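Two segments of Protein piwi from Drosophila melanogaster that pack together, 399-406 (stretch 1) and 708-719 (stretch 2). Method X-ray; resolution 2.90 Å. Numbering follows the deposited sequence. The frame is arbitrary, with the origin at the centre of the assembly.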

ATOM      1  N   GLU A 399     -13.945 -16.939  12.839  1.00107.53           N
ATOM      2  CA  GLU A 399     -14.715 -16.581  11.658  1.00108.61           C
ATOM      3  C   GLU A 399     -15.579 -15.362  11.954  1.00109.62           C
ATOM      4  O   GLU A 399     -16.038 -15.163  13.083  1.00111.11           O
ATOM      5  CB  GLU A 399     -15.587 -17.748  11.177  1.00114.86           C
ATOM      6  CG  GLU A 399     -16.617 -18.234  12.179  1.00121.42           C
ATOM      7  CD  GLU A 399     -17.413 -19.412  11.657  1.00123.69           C
ATOM      8  OE1 GLU A 399     -16.920 -20.102  10.740  1.00113.87           O
ATOM      9  OE2 GLU A 399     -18.533 -19.645  12.159  1.00125.43           O
ATOM     10  N   VAL A 400     -15.792 -14.546  10.925  1.00107.95           N
ATOM     11  CA  VAL A 400     -16.450 -13.254  11.081  1.00105.02           C
ATOM     12  C   VAL A 400     -17.780 -13.251  10.339  1.00113.85           C
ATOM     13  O   VAL A 400     -17.960 -13.937   9.327  1.00115.78           O
ATOM     14  CB  VAL A 400     -15.551 -12.097  10.590  1.00107.23           C
ATOM     15  CG1 VAL A 400     -16.186 -10.750  10.884  1.00119.44           C
ATOM     16  CG2 VAL A 400     -14.201 -12.171  11.252  1.00108.76           C
ATOM     17  N   GLN A 401     -18.722 -12.473  10.868  1.00114.92           N
ATOM     18  CA  GLN A 401     -19.956 -12.161  10.164  1.00117.40           C
ATOM     19  C   GLN A 401     -19.712 -11.014   9.191  1.00116.69           C
ATOM     20  O   GLN A 401     -19.061 -10.021   9.534  1.00112.72           O
ATOM     21  CB  GLN A 401     -21.064 -11.798  11.157  1.00119.85           C
ATOM     22  CG  GLN A 401     -20.817 -10.536  11.997  1.00125.70           C
ATOM     23  CD  GLN A 401     -19.805 -10.732  13.119  1.00125.42           C
ATOM     24  OE1 GLN A 401     -18.823 -11.461  12.973  1.00121.17           O
ATOM     25  NE2 GLN A 401     -20.046 -10.078  14.250  1.00123.34           N
ATOM     26  N   GLY A 402     -20.219 -11.159   7.968  1.00117.70           N
ATOM     27  CA  GLY A 402     -20.088 -10.124   6.967  1.00109.26           C
ATOM     28  C   GLY A 402     -21.305 -10.127   6.072  1.00109.32           C
ATOM     29  O   GLY A 402     -22.234 -10.911   6.266  1.00113.15           O
ATOM     30  N   ARG A 403     -21.294  -9.251   5.072  1.00102.92           N
ATOM     31  CA  ARG A 403     -22.395  -9.167   4.126  1.00 98.51           C
ATOM     32  C   ARG A 403     -21.850  -8.901   2.731  1.00 96.62           C
ATOM     33  O   ARG A 403     -20.814  -8.251   2.562  1.00 94.31           O
ATOM     34  CB  ARG A 403     -23.404  -8.081   4.535  1.00100.46           C
ATOM     35  CG  ARG A 403     -23.489  -6.895   3.590  1.00103.05           C
ATOM     36  CD  ARG A 403     -24.507  -5.880   4.077  1.00111.62           C
ATOM     37  NE  ARG A 403     -23.979  -5.037   5.144  1.00106.60           N
ATOM     38  CZ  ARG A 403     -23.506  -3.809   4.954  1.00102.09           C
ATOM     39  NH1 ARG A 403     -23.498  -3.283   3.737  1.00 87.83           N
ATOM     40  NH2 ARG A 403     -23.043  -3.108   5.979  1.00103.40           N
ATOM     41  N   ILE A 404     -22.555  -9.423   1.733  1.00100.08           N
ATOM     42  CA  ILE A 404     -22.199  -9.268   0.329  1.00 97.24           C
ATOM     43  C   ILE A 404     -23.184  -8.287  -0.294  1.00103.86           C
ATOM     44  O   ILE A 404     -24.404  -8.487  -0.216  1.00105.56           O
ATOM     45  CB  ILE A 404     -22.213 -10.615  -0.409  1.00 92.61           C
ATOM     46  CG1 ILE A 404     -21.395 -11.652   0.364  1.00 93.67           C
ATOM     47  CG2 ILE A 404     -21.666 -10.460  -1.816  1.00 91.81           C
ATOM     48  CD1 ILE A 404     -21.368 -13.020  -0.291  1.00 90.51           C
ATOM     49  N   ILE A 405     -22.651  -7.226  -0.901  1.00100.06           N
ATOM     50  CA  ILE A 405     -23.488  -6.222  -1.545  1.00 94.45           C
ATOM     51  C   ILE A 405     -24.113  -6.811  -2.802  1.00 95.70           C
ATOM     52  O   ILE A 405     -23.483  -7.597  -3.522  1.00 92.92           O
ATOM     53  CB  ILE A 405     -22.659  -4.967  -1.874  1.00 91.13           C
ATOM     54  CG1 ILE A 405     -21.947  -4.445  -0.625  1.00 84.03           C
ATOM     55  CG2 ILE A 405     -23.538  -3.874  -2.464  1.00 94.43           C
ATOM     56  CD1 ILE A 405     -22.861  -3.765   0.363  1.00 89.91           C
ATOM     57  N   GLY A 406     -25.362  -6.438  -3.068  1.00 96.26           N
ATOM     58  CA  GLY A 406     -26.019  -6.887  -4.278  1.00100.07           C
ATOM     59  C   GLY A 406     -25.358  -6.335  -5.526  1.00101.64           C
ATOM     60  O   GLY A 406     -24.668  -5.315  -5.505  1.00 97.26           O
ATOM     61  N   PRO A 708     -13.314 -14.499  -1.556  1.00 91.23           N
ATOM     62  CA  PRO A 708     -14.680 -13.995  -1.428  1.00 91.72           C
ATOM     63  C   PRO A 708     -15.141 -13.351  -2.721  1.00 99.10           C
ATOM     64  O   PRO A 708     -14.327 -12.798  -3.482  1.00 96.75           O
ATOM     65  CB  PRO A 708     -14.572 -12.958  -0.295  1.00 88.02           C
ATOM     66  CG  PRO A 708     -13.264 -13.238   0.380  1.00 86.99           C
ATOM     67  CD  PRO A 708     -12.372 -13.773  -0.691  1.00 95.04           C
ATOM     68  N   PRO A 709     -16.437 -13.392  -3.014  1.00 96.37           N
ATOM     69  CA  PRO A 709     -16.939 -12.783  -4.244  1.00 87.01           C
ATOM     70  C   PRO A 709     -16.929 -11.271  -4.130  1.00 88.63           C
ATOM     71  O   PRO A 709     -16.902 -10.729  -3.015  1.00 90.45           O
ATOM     72  CB  PRO A 709     -18.371 -13.325  -4.341  1.00 94.90           C
ATOM     73  CG  PRO A 709     -18.774 -13.508  -2.918  1.00 90.28           C
ATOM     74  CD  PRO A 709     -17.525 -13.944  -2.187  1.00 92.59           C
ATOM     75  N   PRO A 710     -16.936 -10.557  -5.256  1.00 93.76           N
ATOM     76  CA  PRO A 710     -17.005  -9.093  -5.196  1.00 81.98           C
ATOM     77  C   PRO A 710     -18.229  -8.627  -4.425  1.00 79.21           C
ATOM     78  O   PRO A 710     -19.314  -9.205  -4.531  1.00 88.66           O
ATOM     79  CB  PRO A 710     -17.082  -8.685  -6.671  1.00 85.87           C
ATOM     80  CG  PRO A 710     -16.429  -9.805  -7.400  1.00 88.49           C
ATOM     81  CD  PRO A 710     -16.789 -11.048  -6.637  1.00 95.10           C
ATOM     82  N   GLY A 711     -18.043  -7.571  -3.636  1.00 78.80           N
ATOM     83  CA  GLY A 711     -19.108  -7.006  -2.836  1.00 76.55           C
ATOM     84  C   GLY A 711     -19.122  -7.434  -1.385  1.00 83.54           C
ATOM     85  O   GLY A 711     -19.996  -6.985  -0.635  1.00 89.65           O
ATOM     86  N   THR A 712     -18.187  -8.281  -0.964  1.00 82.67           N
ATOM     87  CA  THR A 712     -18.157  -8.750   0.413  1.00 83.39           C
ATOM     88  C   THR A 712     -17.631  -7.657   1.333  1.00 86.15           C
ATOM     89  O   THR A 712     -16.735  -6.892   0.963  1.00 84.02           O
ATOM     90  CB  THR A 712     -17.287 -10.002   0.530  1.00 83.86           C
ATOM     91  OG1 THR A 712     -17.602 -10.904  -0.536  1.00 89.30           O
ATOM     92  CG2 THR A 712     -17.542 -10.700   1.855  1.00 89.35           C
ATOM     93  N   ILE A 713     -18.190  -7.585   2.539  1.00 85.45           N
ATOM     94  CA  ILE A 713     -17.892  -6.503   3.472  1.00 84.26           C
ATOM     95  C   ILE A 713     -17.799  -7.059   4.885  1.00 87.94           C
ATOM     96  O   ILE A 713     -18.688  -7.792   5.332  1.00 94.55           O
ATOM     97  CB  ILE A 713     -18.954  -5.387   3.405  1.00 86.25           C
ATOM     98  CG1 ILE A 713     -18.780  -4.572   2.124  1.00 79.05           C
ATOM     99  CG2 ILE A 713     -18.881  -4.490   4.635  1.00 83.43           C
ATOM    100  CD1 ILE A 713     -19.651  -3.352   2.055  1.00 82.84           C
ATOM    101  N   VAL A 714     -16.726  -6.705   5.586  1.00 85.78           N
ATOM    102  CA  VAL A 714     -16.575  -6.955   7.016  1.00 94.63           C
ATOM    103  C   VAL A 714     -16.578  -5.601   7.713  1.00 92.69           C
ATOM    104  O   VAL A 714     -15.737  -4.746   7.412  1.00 89.56           O
ATOM    105  CB  VAL A 714     -15.284  -7.728   7.324  1.00 92.64           C
ATOM    106  CG1 VAL A 714     -15.154  -7.966   8.821  1.00 97.76           C
ATOM    107  CG2 VAL A 714     -15.246  -9.041   6.558  1.00 94.17           C
ATOM    108  N   ASP A 715     -17.518  -5.395   8.635  1.00103.12           N
ATOM    109  CA  ASP A 715     -17.632  -4.117   9.335  1.00108.63           C
ATOM    110  C   ASP A 715     -17.569  -4.334  10.843  1.00115.99           C
ATOM    111  O   ASP A 715     -18.452  -4.973  11.425  1.00122.80           O
ATOM    112  CB  ASP A 715     -18.910  -3.366   8.935  1.00104.33           C
ATOM    113  CG  ASP A 715     -20.180  -4.115   9.296  1.00112.84           C
ATOM    114  OD1 ASP A 715     -20.229  -5.346   9.095  1.00117.01           O
ATOM    115  OD2 ASP A 715     -21.129  -3.464   9.785  1.00110.63           O
ATOM    116  N   ASP A 716     -16.502  -3.820  11.460  1.00116.82           N
ATOM    117  CA  ASP A 716     -16.408  -3.636  12.911  1.00125.20           C
ATOM    118  C   ASP A 716     -16.445  -4.961  13.677  1.00126.12           C
ATOM    119  O   ASP A 716     -17.249  -5.152  14.593  1.00122.35           O
ATOM    120  CB  ASP A 716     -17.497  -2.680  13.405  1.00128.35           C
ATOM    121  CG  ASP A 716     -17.191  -1.231  13.070  1.00125.06           C
ATOM    122  OD1 ASP A 716     -16.040  -0.798  13.292  1.00125.33           O
ATOM    123  OD2 ASP A 716     -18.099  -0.527  12.579  1.00116.85           O
ATOM    124  N   VAL A 717     -15.549  -5.876  13.305  1.00122.42           N
ATOM    125  CA  VAL A 717     -15.283  -7.070  14.103  1.00123.18           C
ATOM    126  C   VAL A 717     -13.775  -7.276  14.173  1.00118.57           C
ATOM    127  O   VAL A 717     -13.188  -7.279  15.261  1.00119.85           O
ATOM    128  CB  VAL A 717     -15.981  -8.322  13.541  1.00124.75           C
ATOM    129  CG1 VAL A 717     -15.693  -9.521  14.434  1.00123.06           C
ATOM    130  CG2 VAL A 717     -17.482  -8.102  13.422  1.00124.45           C
ATOM    131  N   ILE A 718     -13.136  -7.459  13.011  1.00117.64           N
ATOM    132  CA  ILE A 718     -11.678  -7.505  12.948  1.00111.10           C
ATOM    133  C   ILE A 718     -11.068  -6.138  12.693  1.00109.25           C
ATOM    134  O   ILE A 718      -9.839  -6.021  12.618  1.00111.57           O
ATOM    135  CB  ILE A 718     -11.167  -8.464  11.853  1.00104.82           C
ATOM    136  CG1 ILE A 718     -12.335  -9.069  11.073  1.00113.28           C
ATOM    137  CG2 ILE A 718     -10.276  -9.540  12.459  1.00102.79           C
ATOM    138  CD1 ILE A 718     -11.919  -9.697   9.761  1.00107.12           C
ATOM    139  N   THR A 719     -11.887  -5.104  12.544  1.00110.14           N
ATOM    140  CA  THR A 719     -11.379  -3.768  12.291  1.00108.30           C
ATOM    141  C   THR A 719     -10.823  -3.161  13.577  1.00117.75           C
ATOM    142  O   THR A 719     -10.992  -3.694  14.677  1.00119.04           O
ATOM    143  CB  THR A 719     -12.479  -2.882  11.711  1.00106.40           C
ATOM    144  OG1 THR A 719     -13.639  -3.680  11.447  1.00106.77           O
ATOM    145  CG2 THR A 719     -12.014  -2.256  10.414  1.00104.70           C
TER

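Two glycines, G402 in the first strand and G711 in the turn just ahead of the second, let the backbones of these segments come unusually close. At G402, a beta carbon would lie 2.7 Å from I713 O, a clash; with only hydrogens on its CA, G402 brings that atom to 3.2 Å from I713 O. G711 is constrained twice over. Its phi of 99° and psi of 0° would jam a side chain against the preceding carbonyl, and a beta carbon there would also sit just 3.0 Å from I405 O.

The stretches, more than 300 residues apart in sequence, run antiparallel, their strand directions 147° apart. R403 and I713 form the hydrogen-bonded pair. R403 N donates to I713 O at 3.0 Å, while the return bond from I713 N to R403 O, though 2.7 Å long, is weak because its angle is only 126°. I404 and T712 form the next, non-hydrogen-bonded pair, with their CA atoms 4.1 Å apart. Beyond it, I405 N donates to G711 O at 2.7 Å and a nearly straight 169°. I404 CA also makes a CA-H...O contact with G711 O at 3.3 Å.

A type II turn from P709 to T712 leads into the second strand. P710 has the phi of -57° that its ring favours, and G711 takes the positive phi required at the next position. T712 steadies the turn: its OG1 donates to P709 O at 2.6 Å, supplementing a weak backbone bond from T712 N to P709 O at 3.4 Å.

Side chains alternate across the sheet. I404 and T712 share one face, where I404 CD1 reaches P709 CG at 3.7 Å. R403 and I713 share the other. Nearby, I405 CD1 and I713 CD1 meet at 3.7 Å, two apolar chain ends in contact, which suits a place where both residues are buried. The arginine can serve two environments: its NH1 lies 4.2 Å from I713 CD1, while D715 OD2 approaches near the guanidinium plane, 4.3 Å from R403 NH2. That is favourable electrostatics, but too long for a salt bridge, and NH2 is hydrogen-bonded elsewhere in the structure.

Past the paired residues the backbones diverge, and V400 fills the gap. Its CG1 lies 3.6 Å from both V714 CG1 and V717 CB, and its CG2 3.6 Å from I718 CG1, so this compact, beta-branched side chain touches three apolar neighbours. The side-chain end of Q401 turns in and sets NE2 3.3 Å from V717 CG2, a close polar-to-methyl contact and not a hydrogen bond.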